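Local coordinates for glucan-binding protein C, GbpC (Streptococcus mutans UA159, PDB 5UQZ) that probably binds glucan at the streptococcal cell wall, mediating sucrose-dependent as well as sucrose-independent adherence, and carries a calcium ion in this cell-surface fragment, at residues D31-E36 and P341-P345; Y144-I149 and I211-N217; I219-S223 and F329-V335; L241-V247 and A304-E310. All coordinates share one frame; numbering follows the deposited sequence. Where two conformers were deposited one is given.

Contact 1. Residues D31-E36 and P341-P345; sequences DVKEYE and PGAKP
Tyr-35 projects from the helix into the bend made by residues 341-345, and its side chain is met by all five residues there. Over the centre of one face sits CA of Lys-344, 3.6 Å from the ring centroid and 13° off the ring normal, a CH-pi contact by both criteria. The phenol OH then donates to Gly-342 O at 3.1 Å, with the carbonyl oxygen lying in the ring plane at the edge; this bond tethers the tip of the ring, and the packing around it probably limits its swing. Pro-341 crosses the ring at about a right angle, CG being 3.7 Å from Tyr-35 CE1, while Pro-345 CD approaches Tyr-35 CG obliquely at 3.6 Å. With CB already facing residues 341-345, CG stands opposite the backbone N (chi1 174°), which carries the ring into their bend. One turn back, Pro-345 also packs on Asp-31 and Val-32, with CG 3.9 Å from Asp-31 CB. Beyond the ring the lysine chain runs on toward Glu-36, whose OE2 is 4.4 Å from Lys-344 NZ, too long for a salt bridge but probably favourable. Toward the C-terminal end of helix 3-51 Pro-341 touches Gln-38, Lys-39 and Tyr-42, and before 31-36 Pro-345 touches Tyr-28. The result is a surface contact in which an irregular, proline-flanked C-terminal segment lies along a long N-terminal helix, within the part predicted to form a coiled coil.

Contact 2. Residues Y144-I149 and I211-N217; sequences YNDKKI and IDLSGNN
Asn-217 is bound twice by the hairpin turn: its side-chain OD1 accepts from Asn-145 ND2 at 2.9 Å, and its backbone N donates to Tyr-144 OH at 3.3 Å. The first bond is nearly straight (167° at the hydrogen) and leaves in the amide plane of Asn-145, yet it reaches the acceptor from above the carbonyl plane, so no lone pair is addressed squarely. The two amides stand 65° apart. The other end of Asn-217 is satisfied too, since ND2 donates to Ala-61 O. Tyr-144 reaches across with CG opposite its backbone N (chi1 173°), and Leu-213 CD2 lies 3.7 Å from the ring centroid, close to the ring normal. Against the opposite face, toward the rim, rests CG of Asn-145, which leaves the buried ring between a methyl and an amide. Ile-211 CG2 adds an apolar contact 3.5 Å from Tyr-144 CD2. Within 211-217, Asp-212 OD1 accepts from Ser-214 N at 2.9 Å, closing an Asx turn. The type I' turn from Tyr-144 to Lys-147 thus joins the loop leading from strand 194-204 to strand 219-222, with strand 64-65 touching Tyr-144 and Ile-149 through Leu-64, and Phe-203 of strand 194-204 packing on both Ile-149 and Ile-211.

Contact 3. Residues I219-S223 and F329-V335; sequences IMSLS and FATNSAV
Ser-221 OG is surrounded by polar atoms of the facing loop: Asn-332 OD1 lies 2.9 Å from it and Asn-332 O lies 3.2 Å from it. A water that also donates to Ala-330 O and accepts from Ser-223 N gives a proton to the same hydroxyl. The torsion of Ser-221 (chi1 62°) tucks OG between its own backbone N and carbonyl carbon, beside the Ser-221 N that donates to Asn-332 O at 2.8 Å, almost straight at 163°. From the residue before Asn-332, Thr-331 OG1 donates to Ser-221 O at 2.8 Å in the carbonyl plane, a side-chain bond to the strand's backbone. Asn-332 OD1 also accepts from Ala-334 N, an Asx turn that shapes the loop, and its ND2 goes to Thr-177 O. Apolar contacts lie toward both ends: Val-335 CG2 is 4.0 Å from Ile-219 CG2, and Leu-222 CD2 meets the edge of the Phe-329 ring, 3.7 Å from CZ. This is an edge strand, paired on one flank with strand 303-306 and joined to an irregular loop by mixed backbone, side-chain and water bonds, in the beta-supersandwich fold of this protein; Ser-224, a calcium ligand, follows directly after residues 219-223, and the ion lies about 7 Å from the Phe-329 side chain.

Contact 4. Residues L241-V247 and A304-E310; sequences LGDNEFV and AMTYKGE
Asn-244 reaches into the bend of residues 306-310, and each of its side-chain atoms meets something. CB lies 3.5 Å from Thr-306 O and is also near the sulfur of Met-305. With CG placed opposite the carbonyl carbon (chi1 -53°), the amide lies beside the Tyr-307 ring, pointing the same way, the planes 31° apart. OD1 accepts from Lys-308 N at 2.8 Å in a nearly straight bond. ND2 donates to Glu-310 O at 2.9 Å, straight at 179° and in the amide plane though above that carbonyl's plane, and it donates back to Leu-241 O, which also takes Asn-244 N in the type II' turn. The amide is therefore bonded through both its oxygen and its nitrogen, and a flip would lose these matches. Next along the chain the strands pair antiparallel: Glu-245 and Thr-306 exchange backbone bonds, of which Thr-306 N to Glu-245 O is 2.8 Å. On the face of Glu-245 and Thr-306, Val-247 CB packs 4.0 Å from Ala-304 CB. At the rim Glu-245 OE2 forms a long, weak salt bridge with Lys-308 NZ at 3.4 Å, whereas Asp-243 OD2 sits 3.5 Å from Glu-310 OE2. That acidic proximity would probably raise the pKa of one of the two, while the neutral, buried amide provides directional bonds joining turn to bend.

Along the chain contact 1 encloses the others: it brings the C-terminal segment back to helix 3-51, while contact 2 closes before contact 3 opens and contact 4 is nested within contact 3. Contacts 3 and 4, centres about 11 Å apart, share the three-stranded sheet in which strand 303-306 lies between 219-222 and 245-247, and Met-220 N probably bonds to Met-305 O. Contact 2 lies about 14 Å from contact 4 between centres and touches it where Leu-213 packs on Tyr-307. Contact 1 is remote, its centre about 26 to 38 Å from theirs. Contacts 2, 3 and 4 thus form one connected group in the beta-rich part, with the contact on helix 3-51 apart.

Contact 1. Residues D31-E36 and P341-P345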
loop_
_atom_site.group_PDB
_atom_site.type_symbol
_atom_site.label_atom_id
_atom_site.label_comp_id
_atom_site.label_asym_id
_atom_site.label_seq_id
_atom_site.Cartn_x
_atom_site.Cartn_y
_atom_site.Cartn_z
ATOM N N ASP A 31 -2.907 -23.946 2.206
ATOM C CA ASP A 31 -3.950 -23.218 2.922
ATOM C C ASP A 31 -3.849 -23.405 4.434
ATOM O O ASP A 31 -4.144 -22.471 5.190
ATOM C CB ASP A 31 -5.332 -23.685 2.475
ATOM C CG ASP A 31 -5.712 -23.214 1.075
ATOM O OD1 ASP A 31 -5.021 -22.338 0.520
ATOM O OD2 ASP A 31 -6.723 -23.719 0.523
ATOM N N VAL A 32 -3.481 -24.599 4.905
ATOM C CA VAL A 32 -3.359 -24.819 6.344
ATOM C C VAL A 32 -2.278 -23.920 6.911
ATOM O O VAL A 32 -2.446 -23.337 7.982
ATOM C CB VAL A 32 -3.087 -26.296 6.676
ATOM C CG1 VAL A 32 -2.608 -26.465 8.135
ATOM C CG2 VAL A 32 -4.308 -27.137 6.423
ATOM N N LYS A 33 -1.156 -23.785 6.202
ATOM C CA LYS A 33 -0.102 -22.925 6.717
ATOM C C LYS A 33 -0.554 -21.476 6.763
ATOM O O LYS A 33 -0.249 -20.745 7.724
ATOM C CB LYS A 33 1.142 -23.086 5.843
ATOM C CG LYS A 33 1.848 -24.403 6.117
ATOM C CD LYS A 33 3.030 -24.576 5.270
ATOM C CE LYS A 33 2.584 -24.625 3.876
ATOM N NZ LYS A 33 3.497 -23.871 2.978
ATOM N N GLU A 34 -1.266 -21.036 5.730
ATOM C CA GLU A 34 -1.731 -19.658 5.732
ATOM C C GLU A 34 -2.735 -19.443 6.848
ATOM O O GLU A 34 -2.690 -18.424 7.541
ATOM C CB GLU A 34 -2.363 -19.297 4.391
ATOM C CG GLU A 34 -1.385 -19.204 3.256
ATOM C CD GLU A 34 -1.983 -18.509 2.042
ATOM O OE1 GLU A 34 -3.151 -18.051 2.070
ATOM O OE2 GLU A 34 -1.260 -18.388 1.049
ATOM N N TYR A 35 -3.645 -20.402 7.033
ATOM C CA TYR A 35 -4.649 -20.316 8.078
ATOM C C TYR A 35 -3.996 -20.228 9.446
ATOM O O TYR A 35 -4.398 -19.423 10.298
ATOM C CB TYR A 35 -5.550 -21.558 8.018
ATOM C CG TYR A 35 -6.507 -21.596 9.160
ATOM C CD1 TYR A 35 -7.709 -20.892 9.106
ATOM C CD2 TYR A 35 -6.191 -22.278 10.318
ATOM C CE1 TYR A 35 -8.579 -20.918 10.143
ATOM C CE2 TYR A 35 -7.068 -22.282 11.406
ATOM C CZ TYR A 35 -8.248 -21.587 11.297
ATOM O OH TYR A 35 -9.159 -21.595 12.329
ATOM N N GLU A 36 -2.993 -21.077 9.702
ATOM C CA GLU A 36 -2.374 -21.055 11.014
ATOM C C GLU A 36 -1.703 -19.715 11.276
ATOM O O GLU A 36 -1.739 -19.200 12.408
ATOM C CB GLU A 36 -1.398 -22.213 11.162
ATOM C CG GLU A 36 -2.064 -23.599 11.150
ATOM C CD GLU A 36 -3.054 -23.821 12.288
ATOM O OE1 GLU A 36 -2.934 -23.185 13.356
ATOM O OE2 GLU A 36 -3.945 -24.691 12.125
ATOM N N PRO A 341 -9.909 -15.614 10.270
ATOM C CA PRO A 341 -9.770 -16.472 9.077
ATOM C C PRO A 341 -10.880 -17.488 8.919
ATOM O O PRO A 341 -10.885 -18.229 7.932
ATOM C CB PRO A 341 -8.439 -17.178 9.314
ATOM C CG PRO A 341 -8.346 -17.296 10.807
ATOM C CD PRO A 341 -9.026 -16.028 11.372
ATOM N N GLY A 342 -11.827 -17.541 9.841
ATOM C CA GLY A 342 -12.888 -18.539 9.743
ATOM C C GLY A 342 -12.429 -19.922 10.192
ATOM O O GLY A 342 -11.567 -20.074 11.063
ATOM N N ALA A 343 -13.016 -20.942 9.579
ATOM C CA ALA A 343 -12.766 -22.330 9.962
ATOM C C ALA A 343 -11.502 -22.850 9.301
ATOM O O ALA A 343 -11.159 -22.459 8.185
ATOM C CB ALA A 343 -13.940 -23.229 9.562
ATOM N N LYS A 344 -10.801 -23.731 10.013
ATOM C CA LYS A 344 -9.605 -24.339 9.459
ATOM C C LYS A 344 -9.924 -25.096 8.170
ATOM O O LYS A 344 -10.965 -25.752 8.066
ATOM C CB LYS A 344 -8.969 -25.265 10.492
ATOM C CG LYS A 344 -7.659 -25.868 10.079
ATOM C CD LYS A 344 -7.321 -27.064 10.920
ATOM C CE LYS A 344 -5.824 -27.252 11.031
ATOM N NZ LYS A 344 -5.458 -28.685 11.141
ATOM N N PRO A 345 -9.079 -24.997 7.161
ATOM C CA PRO A 345 -9.266 -25.797 5.947
ATOM C C PRO A 345 -9.372 -27.280 6.264
ATOM O O PRO A 345 -8.768 -27.786 7.216
ATOM C CB PRO A 345 -7.993 -25.506 5.137
ATOM C CG PRO A 345 -7.505 -24.190 5.615
ATOM C CD PRO A 345 -7.885 -24.140 7.086
#

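Contact 2. Residues Y144-I149 and I211-N217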
loop_
_atom_site.group_PDB
_atom_site.type_symbol
_atom_site.label_atom_id
_atom_site.label_comp_id
_atom_site.label_asym_id
_atom_site.label_seq_id
_atom_site.Cartn_x
_atom_site.Cartn_y
_atom_site.Cartn_z
ATOM N N TYR A 144 -11.971 14.102 13.639
ATOM C CA TYR A 144 -10.956 13.701 14.628
ATOM C C TYR A 144 -11.506 14.039 16.004
ATOM O O TYR A 144 -11.782 15.209 16.276
ATOM C CB TYR A 144 -9.637 14.449 14.391
ATOM C CG TYR A 144 -8.666 14.169 15.501
ATOM C CD1 TYR A 144 -7.943 12.969 15.532
ATOM C CD2 TYR A 144 -8.501 15.074 16.530
ATOM C CE1 TYR A 144 -7.073 12.673 16.596
ATOM C CE2 TYR A 144 -7.602 14.808 17.592
ATOM C CZ TYR A 144 -6.886 13.588 17.625
ATOM O OH TYR A 144 -5.987 13.280 18.624
ATOM N N ASN A 145 -11.625 13.038 16.860
ATOM C CA ASN A 145 -12.169 13.242 18.217
ATOM C C ASN A 145 -13.437 14.103 18.175
ATOM O O ASN A 145 -13.604 15.074 18.926
ATOM C CB ASN A 145 -11.093 13.822 19.150
ATOM C CG ASN A 145 -10.123 12.734 19.637
ATOM O OD1 ASN A 145 -10.358 11.535 19.459
ATOM N ND2 ASN A 145 -9.027 13.163 20.252
ATOM N N ASP A 146 -14.353 13.726 17.285
ATOM C CA ASP A 146 -15.639 14.402 17.159
ATOM C C ASP A 146 -15.551 15.833 16.627
ATOM O O ASP A 146 -16.588 16.531 16.649
ATOM C CB ASP A 146 -16.464 14.301 18.439
ATOM C CG ASP A 146 -16.914 12.911 18.704
ATOM O OD1 ASP A 146 -16.923 12.061 17.800
ATOM O OD2 ASP A 146 -17.316 12.680 19.876
ATOM N N LYS A 147 -14.409 16.268 16.126
ATOM C CA LYS A 147 -14.291 17.521 15.385
ATOM C C LYS A 147 -14.393 17.150 13.914
ATOM O O LYS A 147 -13.480 16.512 13.359
ATOM C CB LYS A 147 -12.945 18.188 15.666
ATOM C CG LYS A 147 -12.747 18.546 17.132
ATOM C CD LYS A 147 -11.317 19.077 17.347
ATOM C CE LYS A 147 -11.164 19.588 18.760
ATOM N NZ LYS A 147 -9.988 20.494 18.910
ATOM N N LYS A 148 -15.449 17.601 13.252
ATOM C CA LYS A 148 -15.525 17.364 11.814
ATOM C C LYS A 148 -14.358 18.091 11.139
ATOM O O LYS A 148 -14.036 19.232 11.491
ATOM C CB LYS A 148 -16.880 17.906 11.315
ATOM C CG LYS A 148 -17.137 17.618 9.821
ATOM C CD LYS A 148 -18.528 18.068 9.447
ATOM C CE LYS A 148 -18.704 18.148 7.945
ATOM N NZ LYS A 148 -18.572 16.815 7.240
ATOM N N ILE A 149 -13.785 17.445 10.142
ATOM C CA ILE A 149 -12.649 17.988 9.404
ATOM C C ILE A 149 -13.155 18.699 8.165
ATOM O O ILE A 149 -13.922 18.122 7.385
ATOM C CB ILE A 149 -11.666 16.860 9.072
ATOM C CG1 ILE A 149 -10.994 16.385 10.388
ATOM C CG2 ILE A 149 -10.621 17.349 8.079
ATOM C CD1 ILE A 149 -10.248 15.031 10.262
ATOM N N ILE A 211 -6.045 21.297 13.843
ATOM C CA ILE A 211 -6.462 20.419 14.928
ATOM C C ILE A 211 -5.227 19.872 15.648
ATOM O O ILE A 211 -4.333 19.269 15.029
ATOM C CB ILE A 211 -7.311 19.288 14.357
ATOM C CG1 ILE A 211 -8.610 19.844 13.844
ATOM C CG2 ILE A 211 -7.588 18.251 15.475
ATOM C CD1 ILE A 211 -9.508 18.806 13.133
ATOM N N ASP A 212 -5.195 20.078 16.973
ATOM C CA ASP A 212 -4.143 19.538 17.820
ATOM C C ASP A 212 -4.300 18.024 17.974
ATOM O O ASP A 212 -5.346 17.546 18.433
ATOM C CB ASP A 212 -4.281 20.249 19.178
ATOM C CG ASP A 212 -3.236 19.821 20.201
ATOM O OD1 ASP A 212 -2.309 19.069 19.896
ATOM O OD2 ASP A 212 -3.377 20.268 21.378
ATOM N N LEU A 213 -3.260 17.281 17.601
ATOM C CA LEU A 213 -3.257 15.818 17.643
ATOM C C LEU A 213 -2.596 15.268 18.897
ATOM O O LEU A 213 -2.377 14.051 18.984
ATOM C CB LEU A 213 -2.630 15.241 16.364
ATOM C CG LEU A 213 -3.272 15.723 15.066
ATOM C CD1 LEU A 213 -2.574 15.050 13.883
ATOM C CD2 LEU A 213 -4.797 15.443 15.005
ATOM N N SER A 214 -2.321 16.122 19.895
ATOM C CA SER A 214 -1.520 15.607 21.005
ATOM C C SER A 214 -2.308 14.804 22.031
ATOM O O SER A 214 -1.691 14.382 23.016
ATOM C CB SER A 214 -0.673 16.692 21.667
ATOM O OG SER A 214 -1.511 17.691 22.206
ATOM N N GLY A 215 -3.591 14.534 21.799
ATOM C CA GLY A 215 -4.280 13.488 22.534
ATOM C C GLY A 215 -3.886 12.097 22.060
ATOM O O GLY A 215 -4.289 11.099 22.662
ATOM N N ASN A 216 -3.102 12.009 20.982
ATOM C CA ASN A 216 -2.574 10.730 20.526
ATOM C C ASN A 216 -3.660 9.783 20.062
ATOM O O ASN A 216 -3.552 8.553 20.190
ATOM C CB ASN A 216 -1.625 10.085 21.531
ATOM C CG ASN A 216 -0.324 10.829 21.649
ATOM O OD1 ASN A 216 -0.098 11.842 20.984
ATOM N ND2 ASN A 216 0.543 10.361 22.543
ATOM N N ASN A 217 -4.726 10.349 19.457
ATOM C CA ASN A 217 -5.827 9.531 18.947
ATOM C C ASN A 217 -5.820 9.403 17.425
ATOM O O ASN A 217 -6.754 8.812 16.871
ATOM C CB ASN A 217 -7.173 10.079 19.423
ATOM C CG ASN A 217 -7.270 10.114 20.951
ATOM O OD1 ASN A 217 -7.350 11.187 21.558
ATOM N ND2 ASN A 217 -7.235 8.922 21.562
#

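Contact 3. Residues I219-S223 and F329-V335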
loop_
_atom_site.group_PDB
_atom_site.type_symbol
_atom_site.label_atom_id
_atom_site.label_comp_id
_atom_site.label_asym_id
_atom_site.label_seq_id
_atom_site.Cartn_x
_atom_site.Cartn_y
_atom_site.Cartn_z
ATOM N N ILE A 219 -4.629 7.422 14.717
ATOM C CA ILE A 219 -3.918 6.207 14.345
ATOM C C ILE A 219 -4.003 6.099 12.830
ATOM O O ILE A 219 -5.103 6.075 12.259
ATOM C CB ILE A 219 -4.468 4.953 15.040
ATOM C CG1 ILE A 219 -4.683 5.178 16.554
ATOM C CG2 ILE A 219 -3.486 3.778 14.795
ATOM C CD1 ILE A 219 -3.483 5.679 17.312
ATOM N N MET A 220 -2.860 6.067 12.165
ATOM C CA MET A 220 -2.829 6.103 10.713
ATOM C C MET A 220 -2.116 4.878 10.159
ATOM O O MET A 220 -1.179 4.334 10.752
ATOM C CB MET A 220 -2.169 7.383 10.243
ATOM C CG MET A 220 -2.998 8.580 10.700
ATOM S SD MET A 220 -2.599 10.124 9.920
ATOM C CE MET A 220 -3.284 9.791 8.298
ATOM N N SER A 221 -2.542 4.475 8.988
ATOM C CA SER A 221 -2.029 3.276 8.350
ATOM C C SER A 221 -0.704 3.552 7.660
ATOM O O SER A 221 -0.487 4.619 7.083
ATOM C CB SER A 221 -3.044 2.795 7.321
ATOM O OG SER A 221 -3.235 3.771 6.313
ATOM N N LEU A 222 0.168 2.547 7.668
ATOM C CA LEU A 222 1.374 2.510 6.848
ATOM C C LEU A 222 1.378 1.112 6.223
ATOM O O LEU A 222 2.217 0.236 6.510
ATOM C CB LEU A 222 2.624 2.772 7.708
ATOM C CG LEU A 222 2.613 4.179 8.341
ATOM C CD1 LEU A 222 3.677 4.333 9.395
ATOM C CD2 LEU A 222 2.708 5.303 7.295
ATOM N N SER A 223 0.410 0.893 5.345
ATOM C CA SER A 223 0.213 -0.405 4.733
ATOM C C SER A 223 1.099 -0.580 3.505
ATOM O O SER A 223 1.752 0.349 3.024
ATOM C CB SER A 223 -1.244 -0.546 4.324
ATOM O OG SER A 223 -2.097 -0.424 5.460
ATOM N N PHE A 329 1.990 5.296 -2.219
ATOM C CA PHE A 329 2.026 5.465 -0.774
ATOM C C PHE A 329 0.755 6.167 -0.368
ATOM O O PHE A 329 0.516 7.302 -0.786
ATOM C CB PHE A 329 3.234 6.317 -0.349
ATOM C CG PHE A 329 3.299 6.475 1.129
ATOM C CD1 PHE A 329 3.858 5.485 1.913
ATOM C CD2 PHE A 329 2.725 7.578 1.747
ATOM C CE1 PHE A 329 3.838 5.600 3.312
ATOM C CE2 PHE A 329 2.725 7.685 3.126
ATOM C CZ PHE A 329 3.281 6.702 3.910
ATOM N N ALA A 330 -0.016 5.525 0.490
ATOM C CA ALA A 330 -1.213 6.119 1.031
ATOM C C ALA A 330 -1.149 6.032 2.543
ATOM O O ALA A 330 -0.578 5.080 3.102
ATOM C CB ALA A 330 -2.496 5.480 0.505
ATOM N N THR A 331 -1.693 7.033 3.210
ATOM C CA THR A 331 -1.897 6.890 4.654
ATOM C C THR A 331 -3.242 7.503 4.996
ATOM O O THR A 331 -3.646 8.525 4.448
ATOM C CB THR A 331 -0.714 7.532 5.467
ATOM O OG1 THR A 331 -0.971 7.333 6.874
ATOM C CG2 THR A 331 -0.621 9.023 5.209
ATOM N N ASN A 332 -3.951 6.862 5.893
ATOM C CA ASN A 332 -5.345 7.185 6.203
ATOM C C ASN A 332 -5.653 6.461 7.517
ATOM O O ASN A 332 -4.764 5.873 8.131
ATOM C CB ASN A 332 -6.230 6.802 5.025
ATOM C CG ASN A 332 -5.953 5.421 4.588
ATOM O OD1 ASN A 332 -5.956 4.472 5.422
ATOM N ND2 ASN A 332 -5.618 5.263 3.320
ATOM N N SER A 333 -6.905 6.473 7.943
ATOM C CA SER A 333 -7.249 5.840 9.218
ATOM C C SER A 333 -7.542 4.368 9.101
ATOM O O SER A 333 -7.793 3.734 10.129
ATOM C CB SER A 333 -8.431 6.544 9.868
ATOM O OG SER A 333 -9.597 6.460 9.066
ATOM N N ALA A 334 -7.475 3.791 7.895
ATOM C CA ALA A 334 -7.838 2.380 7.717
ATOM C C ALA A 334 -6.625 1.484 7.932
ATOM O O ALA A 334 -5.976 0.989 7.003
ATOM C CB ALA A 334 -8.450 2.189 6.351
ATOM N N VAL A 335 -6.301 1.290 9.186
ATOM C CA VAL A 335 -5.196 0.426 9.563
ATOM C C VAL A 335 -5.528 -1.019 9.224
ATOM O O VAL A 335 -6.625 -1.501 9.512
ATOM C CB VAL A 335 -4.904 0.627 11.062
ATOM C CG1 VAL A 335 -3.775 -0.316 11.528
ATOM C CG2 VAL A 335 -4.559 2.093 11.364
HETATM O O HOH W 1 -1.511 2.876 4.331
HETATM O O HOH W 2 0.580 2.666 1.071
HETATM O O HOH W 3 -4.638 0.001 4.908
HETATM O O HOH W 4 1.657 3.484 3.614
#

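Contact 4. Residues L241-V247 and A304-E310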
loop_
_atom_site.group_PDB
_atom_site.type_symbol
_atom_site.label_atom_id
_atom_site.label_comp_id
_atom_site.label_asym_id
_atom_site.label_seq_id
_atom_site.Cartn_x
_atom_site.Cartn_y
_atom_site.Cartn_z
ATOM N N LEU A 241 9.479 7.378 10.706
ATOM C CA LEU A 241 8.333 8.009 11.350
ATOM C C LEU A 241 8.677 9.330 12.024
ATOM O O LEU A 241 7.740 10.036 12.444
ATOM C CB LEU A 241 7.684 7.089 12.399
ATOM C CG LEU A 241 6.849 5.964 11.721
ATOM C CD1 LEU A 241 7.661 4.953 10.924
ATOM C CD2 LEU A 241 6.158 5.224 12.822
ATOM N N GLY A 242 9.954 9.693 12.125
ATOM C CA GLY A 242 10.251 10.955 12.763
ATOM C C GLY A 242 9.806 10.912 14.209
ATOM O O GLY A 242 10.024 9.932 14.929
ATOM N N ASP A 243 9.170 11.991 14.648
ATOM C CA ASP A 243 8.632 12.086 15.997
ATOM C C ASP A 243 7.284 11.395 16.199
ATOM O O ASP A 243 6.754 11.375 17.327
ATOM C CB ASP A 243 8.570 13.563 16.397
ATOM C CG ASP A 243 8.420 13.762 17.897
ATOM O OD1 ASP A 243 9.069 13.017 18.670
ATOM O OD2 ASP A 243 7.643 14.624 18.283
ATOM N N ASN A 244 6.729 10.792 15.159
ATOM C CA ASN A 244 5.509 9.986 15.312
ATOM C C ASN A 244 5.881 8.625 15.868
ATOM O O ASN A 244 7.054 8.252 15.889
ATOM C CB ASN A 244 4.824 9.889 13.967
ATOM C CG ASN A 244 4.607 11.272 13.385
ATOM O OD1 ASN A 244 3.773 12.046 13.884
ATOM N ND2 ASN A 244 5.317 11.604 12.296
ATOM N N GLU A 245 4.889 7.876 16.345
ATOM C CA GLU A 245 5.147 6.653 17.104
ATOM C C GLU A 245 4.707 5.418 16.335
ATOM O O GLU A 245 3.559 5.321 15.921
ATOM C CB GLU A 245 4.438 6.730 18.442
ATOM C CG GLU A 245 4.738 5.596 19.338
ATOM C CD GLU A 245 4.264 5.826 20.760
ATOM O OE1 GLU A 245 4.427 4.854 21.543
ATOM O OE2 GLU A 245 3.772 6.947 21.082
ATOM N N PHE A 246 5.582 4.416 16.235
ATOM C CA PHE A 246 5.244 3.180 15.542
ATOM C C PHE A 246 4.244 2.368 16.352
ATOM O O PHE A 246 4.388 2.244 17.564
ATOM C CB PHE A 246 6.522 2.346 15.354
ATOM C CG PHE A 246 6.308 1.005 14.701
ATOM C CD1 PHE A 246 5.562 0.855 13.547
ATOM C CD2 PHE A 246 6.982 -0.105 15.202
ATOM C CE1 PHE A 246 5.458 -0.366 12.926
ATOM C CE2 PHE A 246 6.868 -1.345 14.584
ATOM C CZ PHE A 246 6.095 -1.480 13.454
ATOM N N VAL A 247 3.239 1.813 15.673
ATOM C CA VAL A 247 2.325 0.835 16.221
ATOM C C VAL A 247 2.536 -0.465 15.443
ATOM O O VAL A 247 2.192 -0.559 14.247
ATOM C CB VAL A 247 0.873 1.321 16.145
ATOM C CG1 VAL A 247 -0.043 0.231 16.670
ATOM C CG2 VAL A 247 0.706 2.635 16.940
ATOM N N ALA A 304 1.673 0.767 11.264
ATOM C CA ALA A 304 0.793 1.871 11.586
ATOM C C ALA A 304 1.555 2.837 12.464
ATOM O O ALA A 304 2.660 2.532 12.917
ATOM C CB ALA A 304 -0.444 1.385 12.329
ATOM N N MET A 305 0.955 4.005 12.701
ATOM C CA MET A 305 1.575 5.002 13.551
ATOM C C MET A 305 0.517 5.703 14.377
ATOM O O MET A 305 -0.624 5.866 13.954
ATOM C CB MET A 305 2.391 6.037 12.791
ATOM C CG MET A 305 1.610 6.824 11.781
ATOM S SD MET A 305 2.701 8.095 11.032
ATOM C CE MET A 305 1.658 8.650 9.677
ATOM N N THR A 306 0.921 6.179 15.556
ATOM C CA THR A 306 0.229 7.294 16.208
ATOM C C THR A 306 0.810 8.556 15.606
ATOM O O THR A 306 2.012 8.851 15.799
ATOM C CB THR A 306 0.429 7.243 17.718
ATOM O OG1 THR A 306 -0.122 6.019 18.225
ATOM C CG2 THR A 306 -0.268 8.424 18.368
ATOM N N TYR A 307 0.021 9.201 14.771
ATOM C CA TYR A 307 0.457 10.382 14.052
ATOM C C TYR A 307 0.250 11.599 14.937
ATOM O O TYR A 307 -0.878 11.912 15.358
ATOM C CB TYR A 307 -0.340 10.506 12.744
ATOM C CG TYR A 307 0.064 11.749 11.966
ATOM C CD1 TYR A 307 1.366 11.901 11.510
ATOM C CD2 TYR A 307 -0.837 12.802 11.741
ATOM C CE1 TYR A 307 1.770 13.069 10.863
ATOM C CE2 TYR A 307 -0.461 13.934 11.087
ATOM C CZ TYR A 307 0.820 14.076 10.645
ATOM O OH TYR A 307 1.249 15.218 10.010
ATOM N N LYS A 308 1.357 12.288 15.222
ATOM C CA LYS A 308 1.352 13.398 16.181
ATOM C C LYS A 308 1.433 14.750 15.472
ATOM O O LYS A 308 1.618 15.778 16.122
ATOM C CB LYS A 308 2.516 13.239 17.151
ATOM C CG LYS A 308 2.299 11.985 18.025
ATOM C CD LYS A 308 3.499 11.795 18.987
ATOM C CE LYS A 308 3.318 10.529 19.804
ATOM N NZ LYS A 308 4.391 10.258 20.809
ATOM N N GLY A 309 1.304 14.769 14.158
ATOM C CA GLY A 309 1.329 16.033 13.443
ATOM C C GLY A 309 2.682 16.456 12.941
ATOM O O GLY A 309 2.774 17.527 12.357
ATOM N N GLU A 310 3.672 15.627 13.016
ATOM C CA GLU A 310 5.034 15.972 12.650
ATOM C C GLU A 310 5.454 15.250 11.375
ATOM O O GLU A 310 4.882 14.214 11.013
ATOM C CB GLU A 310 5.931 15.576 13.825
ATOM C CG GLU A 310 5.565 16.387 15.088
ATOM C CD GLU A 310 6.750 16.957 15.845
ATOM O OE1 GLU A 310 7.943 16.803 15.473
ATOM O OE2 GLU A 310 6.471 17.580 16.880
#